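HydG protein (Carboxydothermus hydrogenoformans, PDB 4RTB) is a radical S-adenosylmethionine maturase that binds a [4Fe-4S] cluster and makes carbon monoxide and cyanide for the assembly of [FeFe]-hydrogenase. Local coordinates at residues A[234-239]-A[268-273]. Sequence-based numbering, arbitrary orientation.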
loop_
_atom_site.group_PDB
_atom_site.type_symbol
_atom_site.label_atom_id
_atom_site.label_comp_id
_atom_site.label_asym_id
_atom_site.label_seq_id
_atom_site.Cartn_x
_atom_site.Cartn_y
_atom_site.Cartn_z
ATOM N N ALA A 234 -10.286 13.658 4.684
ATOM C CA ALA A 234 -9.476 14.201 3.599
ATOM C C ALA A 234 -9.781 13.478 2.294
ATOM O O ALA A 234 -9.893 14.099 1.232
ATOM C CB ALA A 234 -7.995 14.093 3.929
ATOM N N VAL A 235 -9.910 12.159 2.386
ATOM C CA VAL A 235 -10.223 11.338 1.227
ATOM C C VAL A 235 -11.617 11.656 0.696
ATOM O O VAL A 235 -11.856 11.570 -0.503
ATOM C CB VAL A 235 -10.122 9.835 1.551
ATOM C CG1 VAL A 235 -8.874 9.243 0.919
ATOM C CG2 VAL A 235 -10.117 9.616 3.061
ATOM N N GLU A 236 -12.533 12.026 1.589
ATOM C CA GLU A 236 -13.861 12.469 1.177
ATOM C C GLU A 236 -13.760 13.684 0.270
ATOM O O GLU A 236 -14.359 13.727 -0.807
ATOM C CB GLU A 236 -14.722 12.800 2.392
ATOM C CG GLU A 236 -15.841 11.816 2.640
ATOM C CD GLU A 236 -16.016 11.519 4.109
ATOM O OE1 GLU A 236 -16.889 12.146 4.746
ATOM O OE2 GLU A 236 -15.269 10.661 4.626
ATOM N N ARG A 237 -12.994 14.673 0.717
ATOM C CA ARG A 237 -12.762 15.869 -0.073
ATOM C C ARG A 237 -12.078 15.525 -1.389
ATOM O O ARG A 237 -12.393 16.106 -2.427
ATOM C CB ARG A 237 -11.932 16.879 0.719
ATOM C CG ARG A 237 -12.731 17.591 1.795
ATOM C CD ARG A 237 -11.870 18.533 2.611
ATOM N NE ARG A 237 -11.395 17.913 3.843
ATOM C CZ ARG A 237 -10.117 17.670 4.111
ATOM N NH1 ARG A 237 -9.179 17.999 3.234
ATOM N NH2 ARG A 237 -9.775 17.106 5.261
ATOM N N ALA A 238 -11.151 14.571 -1.349
ATOM C CA ALA A 238 -10.455 14.149 -2.558
ATOM C C ALA A 238 -11.441 13.566 -3.564
ATOM O O ALA A 238 -11.365 13.847 -4.761
ATOM C CB ALA A 238 -9.371 13.141 -2.225
ATOM N N ILE A 239 -12.375 12.762 -3.064
ATOM C CA ILE A 239 -13.413 12.164 -3.891
ATOM C C ILE A 239 -14.317 13.227 -4.502
ATOM O O ILE A 239 -14.486 13.283 -5.721
ATOM C CB ILE A 239 -14.279 11.173 -3.087
ATOM C CG1 ILE A 239 -13.465 9.944 -2.687
ATOM C CG2 ILE A 239 -15.488 10.742 -3.901
ATOM C CD1 ILE A 239 -13.109 9.047 -3.849
ATOM N N ALA A 268 -13.303 1.817 4.836
ATOM C CA ALA A 268 -13.607 1.348 3.484
ATOM C C ALA A 268 -15.099 1.066 3.318
ATOM O O ALA A 268 -15.696 1.410 2.290
ATOM C CB ALA A 268 -12.794 0.111 3.161
ATOM N N ASP A 269 -15.688 0.433 4.330
ATOM C CA ASP A 269 -17.131 0.234 4.394
ATOM C C ASP A 269 -17.867 1.549 4.174
ATOM O O ASP A 269 -18.728 1.657 3.294
ATOM C CB ASP A 269 -17.531 -0.361 5.747
ATOM C CG ASP A 269 -17.884 -1.832 5.663
ATOM O OD1 ASP A 269 -17.218 -2.568 4.906
ATOM O OD2 ASP A 269 -18.827 -2.252 6.367
ATOM N N TYR A 270 -17.510 2.540 4.990
ATOM C CA TYR A 270 -18.116 3.865 4.935
ATOM C C TYR A 270 -18.030 4.474 3.543
ATOM O O TYR A 270 -19.036 4.937 3.003
ATOM C CB TYR A 270 -17.454 4.797 5.953
ATOM C CG TYR A 270 -17.838 6.254 5.797
ATOM C CD1 TYR A 270 -17.051 7.125 5.052
ATOM C CD2 TYR A 270 -18.983 6.760 6.399
ATOM C CE1 TYR A 270 -17.398 8.454 4.905
ATOM C CE2 TYR A 270 -19.334 8.091 6.260
ATOM C CZ TYR A 270 -18.537 8.933 5.513
ATOM O OH TYR A 270 -18.878 10.260 5.367
ATOM N N LEU A 271 -16.828 4.482 2.973
ATOM C CA LEU A 271 -16.635 5.015 1.629
ATOM C C LEU A 271 -17.533 4.313 0.614
ATOM O O LEU A 271 -18.198 4.968 -0.195
ATOM C CB LEU A 271 -15.170 4.894 1.201
ATOM C CG LEU A 271 -14.246 6.102 1.407
ATOM C CD1 LEU A 271 -15.036 7.385 1.663
ATOM C CD2 LEU A 271 -13.232 5.852 2.512
ATOM N N LYS A 272 -17.556 2.982 0.670
ATOM C CA LYS A 272 -18.389 2.188 -0.226
ATOM C C LYS A 272 -19.865 2.566 -0.117
ATOM O O LYS A 272 -20.553 2.707 -1.129
ATOM C CB LYS A 272 -18.210 0.696 0.061
ATOM N N LYS A 273 -20.345 2.738 1.112
ATOM C CA LYS A 273 -21.745 3.090 1.331
ATOM C C LYS A 273 -22.065 4.513 0.869
ATOM O O LYS A 273 -23.148 4.771 0.340
ATOM C CB LYS A 273 -22.108 2.930 2.809
#
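The Tyr270 ring is met by the Glu236 carboxylate at its edge, near the ring plane, where OE2 of Glu236 lies 3.1 Å from CE1 of Tyr270. Carboxylate and ring planes are turned 46° apart, and the two side chains cross at about a right angle, so the groups do not stack. From Tyr270 the hydroxyl OH donates a hydrogen bond to OE1 of Glu236 over 2.8 Å, reaching that oxygen from well above the carboxylate plane, 65° out of it. CB of Tyr270 points toward segment 234-239, and with CG anti to the backbone N (chi1 169°) the hydroxyl end reaches the carboxylate, while a bend at chi2 turns the glutamate's end to meet it. Beside this polar pair, CD1 of Leu271 comes within 4.4 Å of OE2 of Glu236, a looser contact. A phenylalanine in place of Tyr270 would lack the hydroxyl, and OE1 of Glu236 would probably be left without this donor. The backbone O of His20 lies near the same hydroxyl, at most a weak second acceptor for its one proton. Between segments 234-239 and 268-273 the nearest CA pair is Glu236 and Leu271, 8.0 Å apart. Ile246 and Ile248 of strand 246-249 touch Val235 and Leu271, respectively, which places the pair on the helical layer packed against the parallel sheet of the radical SAM α/β barrel.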